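Local coordinates for protein voltage-sensor containing phosphatase (Ciona intestinalis, PDB 3V0D) that probably dephosphorylates phosphoinositides under the control of membrane voltage, through a tensin-type phosphatase domain joined to a PTEN-like C2 domain, at residues L281-G284 with Y285-P289; K321-R324 with D325-V329. The protein carries 1 engineered substitution. One frame throughout, in Å; residues are numbered along the deposited sequence.

Contact 1 of 2, residues L281-G284 with Y285-P289; sequences LPRG and YDNCP
Leu-281 and Pro-289 form the tightly packed side of this loop, their side chains crossing at about a right angle. A chi1 of -175° turns the Leu-281 branch away from its own amide nitrogen and sets CD2 3.7 Å from Pro-289 CB, while Leu-281 CG lies almost as close to Pro-289 CB and CG. Backbone contacts continue the close fit. Pro-289 CA makes a bent C-H...O contact with Pro-282 O at 3.4 Å, and the carbonyl O of Cys-288 takes a hydrogen bond of 3.0 Å from Gly-284 N as well as a longer C-H...O contact from Arg-283 CA. The enclosed turn bends back through Asp-286 and Asn-287, both in left-handed backbone conformations. It belongs to the connection between the antiparallel neighbours 269-276 and 290-295, in one sheet of the C2 beta sandwich. Asp-286 forms salt bridges with Arg-273 and Lys-271 of strand 269-276, and Asn-313 holds both Tyr-285 N and Pro-289 O. The more exposed side is thinner. There the extended chain of Arg-283 runs alongside Asn-287, and NH1 donates to Asn-287 OD1 over 2.8 Å at an N-H...O angle of 153°. The oxygen sits at the guanidinium edge, near its plane, whereas NH1 approaches OD1 from above the amide plane, off the lone-pair directions; the guanidinium and amide planes are turned 67° to each other, and this single bond joins the groups without stacking them. Farther round the loop, water 1 bridges the turn, donating to Gly-284 O (2.8 Å) and accepting from Asn-287 N (2.9 Å), two backbone groups too far apart to bond directly.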
loop_
_atom_site.group_PDB
_atom_site.type_symbol
_atom_site.label_atom_id
_atom_site.label_comp_id
_atom_site.label_asym_id
_atom_site.label_seq_id
_atom_site.Cartn_x
_atom_site.Cartn_y
_atom_site.Cartn_z
ATOM N N LEU A 281 4.843 -8.402 -21.866
ATOM C CA LEU A 281 4.073 -7.756 -20.824
ATOM C C LEU A 281 5.045 -7.436 -19.670
ATOM O O LEU A 281 5.458 -8.330 -18.942
ATOM C CB LEU A 281 2.920 -8.663 -20.406
ATOM C CG LEU A 281 1.955 -8.045 -19.391
ATOM C CD1 LEU A 281 1.354 -6.737 -19.898
ATOM C CD2 LEU A 281 0.855 -9.016 -19.042
ATOM N N PRO A 282 5.423 -6.157 -19.503
ATOM C CA PRO A 282 6.424 -5.851 -18.472
ATOM C C PRO A 282 5.928 -6.159 -17.049
ATOM O O PRO A 282 4.736 -6.107 -16.749
ATOM C CB PRO A 282 6.649 -4.342 -18.635
ATOM C CG PRO A 282 6.276 -4.072 -20.083
ATOM C CD PRO A 282 5.095 -4.978 -20.318
ATOM N N ARG A 283 6.872 -6.453 -16.171
ATOM C CA ARG A 283 6.602 -6.479 -14.740
ATOM C C ARG A 283 6.827 -5.107 -14.128
ATOM O O ARG A 283 7.733 -4.380 -14.532
ATOM C CB ARG A 283 7.489 -7.507 -14.056
ATOM C CG ARG A 283 7.345 -8.911 -14.589
ATOM C CD ARG A 283 8.268 -9.876 -13.867
ATOM N NE ARG A 283 8.194 -11.191 -14.492
ATOM C CZ ARG A 283 8.823 -12.286 -14.069
ATOM N NH1 ARG A 283 9.598 -12.249 -12.989
ATOM N NH2 ARG A 283 8.675 -13.425 -14.740
ATOM N N GLY A 284 5.985 -4.741 -13.168
ATOM C CA GLY A 284 6.144 -3.507 -12.405
ATOM C C GLY A 284 6.669 -3.833 -11.024
ATOM O O GLY A 284 7.596 -4.632 -10.878
ATOM N N TYR A 285 6.057 -3.256 -10.006
ATOM C CA TYR A 285 6.342 -3.652 -8.641
ATOM C C TYR A 285 5.853 -5.073 -8.416
ATOM O O TYR A 285 5.016 -5.609 -9.153
ATOM C CB TYR A 285 5.582 -2.744 -7.679
ATOM C CG TYR A 285 5.876 -1.273 -7.736
ATOM C CD1 TYR A 285 7.175 -0.804 -7.909
ATOM C CD2 TYR A 285 4.849 -0.362 -7.546
ATOM C CE1 TYR A 285 7.443 0.586 -7.891
ATOM C CE2 TYR A 285 5.087 0.987 -7.517
ATOM C CZ TYR A 285 6.384 1.462 -7.702
ATOM O OH TYR A 285 6.615 2.819 -7.663
ATOM N N ASP A 286 6.363 -5.671 -7.348
ATOM C CA ASP A 286 5.889 -6.975 -6.886
ATOM C C ASP A 286 6.179 -8.101 -7.870
ATOM O O ASP A 286 5.542 -9.159 -7.822
ATOM C CB ASP A 286 4.410 -6.940 -6.478
ATOM C CG ASP A 286 4.127 -7.840 -5.293
ATOM O OD1 ASP A 286 4.556 -7.486 -4.162
ATOM O OD2 ASP A 286 3.454 -8.860 -5.487
ATOM N N ASN A 287 7.169 -7.889 -8.734
ATOM C CA ASN A 287 7.605 -8.903 -9.669
ATOM C C ASN A 287 6.485 -9.499 -10.503
ATOM O O ASN A 287 6.506 -10.685 -10.826
ATOM C CB ASN A 287 8.390 -10.000 -8.933
ATOM C CG ASN A 287 9.221 -10.841 -9.870
ATOM O OD1 ASN A 287 9.742 -10.350 -10.870
ATOM N ND2 ASN A 287 9.329 -12.118 -9.564
ATOM N N CYS A 288 5.537 -8.668 -10.896
ATOM C CA CYS A 288 4.466 -9.144 -11.775
ATOM C C CYS A 288 3.882 -8.000 -12.581
ATOM O O CYS A 288 4.070 -6.824 -12.230
ATOM C CB CYS A 288 3.376 -9.899 -10.984
ATOM S SG CYS A 288 2.425 -8.872 -9.849
ATOM N N PRO A 289 3.153 -8.318 -13.659
ATOM C CA PRO A 289 2.499 -7.250 -14.423
ATOM C C PRO A 289 1.505 -6.423 -13.626
ATOM O O PRO A 289 1.567 -5.207 -13.716
ATOM C CB PRO A 289 1.838 -7.999 -15.581
ATOM C CG PRO A 289 2.770 -9.180 -15.806
ATOM C CD PRO A 289 3.151 -9.604 -14.401
HETATM O O HOH W 1 9.270 -5.962 -9.083
#

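Contact 2 of 2, residues K321-R324 with D325-V329; sequences KIYR and DNFTV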
loop_
_atom_site.group_PDB
_atom_site.type_symbol
_atom_site.label_atom_id
_atom_site.label_comp_id
_atom_site.label_asym_id
_atom_site.label_seq_id
_atom_site.Cartn_x
_atom_site.Cartn_y
_atom_site.Cartn_z
ATOM N N LYS A 321 -0.261 2.495 -22.775
ATOM C CA LYS A 321 -0.406 1.915 -24.113
ATOM C C LYS A 321 -0.807 0.454 -24.064
ATOM O O LYS A 321 -1.393 -0.076 -25.017
ATOM C CB LYS A 321 0.874 2.045 -24.941
ATOM C CG LYS A 321 1.262 3.469 -25.280
ATOM C CD LYS A 321 2.243 3.546 -26.458
ATOM C CE LYS A 321 3.587 2.881 -26.155
ATOM N NZ LYS A 321 4.323 3.498 -25.001
ATOM N N ILE A 322 -0.468 -0.193 -22.953
ATOM C CA ILE A 322 -0.815 -1.595 -22.724
ATOM C C ILE A 322 -2.158 -1.697 -22.003
ATOM O O ILE A 322 -3.051 -2.422 -22.445
ATOM C CB ILE A 322 0.299 -2.348 -21.968
ATOM C CG1 ILE A 322 1.542 -2.461 -22.867
ATOM C CG2 ILE A 322 -0.178 -3.740 -21.538
ATOM C CD1 ILE A 322 2.685 -3.258 -22.261
ATOM N N TYR A 323 -2.281 -0.994 -20.871
ATOM C CA TYR A 323 -3.531 -0.998 -20.124
ATOM C C TYR A 323 -4.317 0.220 -20.565
ATOM O O TYR A 323 -4.002 1.333 -20.165
ATOM C CB TYR A 323 -3.268 -0.979 -18.597
ATOM C CG TYR A 323 -2.350 -2.086 -18.154
ATOM C CD1 TYR A 323 -1.038 -1.808 -17.823
ATOM C CD2 TYR A 323 -2.781 -3.417 -18.116
ATOM C CE1 TYR A 323 -0.171 -2.831 -17.436
ATOM C CE2 TYR A 323 -1.923 -4.451 -17.723
ATOM C CZ TYR A 323 -0.622 -4.148 -17.416
ATOM O OH TYR A 323 0.209 -5.172 -17.052
ATOM N N ARG A 324 -5.309 -0.011 -21.413
ATOM C CA ARG A 324 -6.114 1.064 -21.981
ATOM C C ARG A 324 -7.154 1.546 -20.980
ATOM O O ARG A 324 -7.296 0.984 -19.884
ATOM C CB ARG A 324 -6.720 0.590 -23.303
ATOM C CG ARG A 324 -5.658 0.369 -24.374
ATOM C CD ARG A 324 -6.227 -0.284 -25.636
ATOM N NE ARG A 324 -6.443 -1.721 -25.443
ATOM C CZ ARG A 324 -7.617 -2.345 -25.487
ATOM N NH1 ARG A 324 -8.745 -1.676 -25.746
ATOM N NH2 ARG A 324 -7.660 -3.661 -25.327
ATOM N N ASP A 325 -7.852 2.629 -21.321
ATOM C CA ASP A 325 -8.663 3.298 -20.285
ATOM C C ASP A 325 -9.821 2.454 -19.753
ATOM O O ASP A 325 -10.288 2.696 -18.640
ATOM C CB ASP A 325 -9.096 4.717 -20.678
ATOM C CG ASP A 325 -9.943 4.760 -21.917
ATOM O OD1 ASP A 325 -10.526 3.745 -22.334
ATOM O OD2 ASP A 325 -10.060 5.866 -22.475
ATOM N N ASN A 326 -10.232 1.441 -20.517
ATOM C CA ASN A 326 -11.300 0.538 -20.112
ATOM C C ASN A 326 -10.783 -0.800 -19.547
ATOM O O ASN A 326 -11.573 -1.731 -19.355
ATOM C CB ASN A 326 -12.298 0.288 -21.242
ATOM C CG ASN A 326 -11.667 -0.333 -22.481
ATOM O OD1 ASN A 326 -12.285 -1.194 -23.121
ATOM N ND2 ASN A 326 -10.472 0.114 -22.854
ATOM N N PHE A 327 -9.485 -0.871 -19.261
ATOM C CA PHE A 327 -8.930 -2.048 -18.581
ATOM C C PHE A 327 -9.435 -2.091 -17.143
ATOM O O PHE A 327 -9.263 -1.143 -16.383
ATOM C CB PHE A 327 -7.416 -1.968 -18.595
ATOM C CG PHE A 327 -6.756 -3.156 -17.933
ATOM C CD1 PHE A 327 -6.576 -4.333 -18.652
ATOM C CD2 PHE A 327 -6.294 -3.103 -16.610
ATOM C CE1 PHE A 327 -5.977 -5.437 -18.049
ATOM C CE2 PHE A 327 -5.684 -4.197 -16.017
ATOM C CZ PHE A 327 -5.525 -5.364 -16.736
ATOM N N THR A 328 -10.071 -3.206 -16.799
ATOM C CA THR A 328 -10.612 -3.417 -15.443
ATOM C C THR A 328 -10.434 -4.866 -15.048
ATOM O O THR A 328 -10.358 -5.749 -15.918
ATOM C CB THR A 328 -12.139 -3.037 -15.310
ATOM O OG1 THR A 328 -12.954 -4.017 -15.956
ATOM C CG2 THR A 328 -12.443 -1.654 -15.850
ATOM N N VAL A 329 -10.406 -5.108 -13.743
ATOM C CA VAL A 329 -10.417 -6.464 -13.194
ATOM C C VAL A 329 -11.550 -6.530 -12.182
ATOM O O VAL A 329 -11.645 -5.675 -11.308
ATOM C CB VAL A 329 -9.075 -6.816 -12.516
ATOM C CG1 VAL A 329 -9.145 -8.241 -11.926
ATOM C CG2 VAL A 329 -7.913 -6.719 -13.536
HETATM O O HOH W 2 -11.571 -2.749 -25.387
HETATM O O HOH W 3 -9.758 0.977 -25.432
#
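A chi1 of -179° swings the Phe-327 ring to the far side of CB from its own amide nitrogen, while Tyr-323 has CG beside its own N and anti to the carbonyl carbon (chi1 -54°); together with the backbone turn, these torsions set the two side chains side by side, pointing the same way. The tyrosine presents a ring edge to the phenylalanine face: Tyr-323 CD2 lies over the centre of the Phe-327 ring and comes within 3.6 Å of its CZ. With centroids 4.8 Å apart and planes at 59°, the pair is a tilted edge-to-face stack, and Ile-322 CG2 sits over one face of the tyrosine. Beside the stack, the Phe-327 amide N donates to Arg-324 O at 2.9 Å, closing the turn. On the exposed side, Arg-324 and Asn-326 are bridged by two waters. Water 2 accepts from Arg-324 NH1 (3.0 Å) and donates to Asn-326 OD1 (2.8 Å), and water 3 adds a second bridge to ND2, weak at the asparagine end. Arg-324 NH2 meanwhile forms a salt bridge with Asp-254. Arg-324 to Phe-327 is a type I beta turn, delivering the chain into strand 328-335 of the five-stranded antiparallel sheet of the PTEN-like C2 domain.

Overall arrangement
Contacts 1 and 2 are two local turns of the C2 domain, in series along the chain, their centres about 15 Å apart, and they meet through side chains. Tyr-323, whose ring stacks within contact 2, reaches contact 1 with its hydroxyl: OH packs 3.4 Å from Leu-281 CD1 and 3.6 Å from Pro-289 CB. Nearby, Pro-282 CD meets Ile-322 CD1 at 3.5 Å. The loop ahead of strand 290-295 is thus packed against the one ahead of strand 328-335, members of different sheets. Neither contact contains phosphatase catalytic residues, but contact 1 touches the tensin-type phosphatase region through Tyr-285 stacked on His-95 and a hydrogen bond from Asn-96 ND2 to Asp-286 OD1.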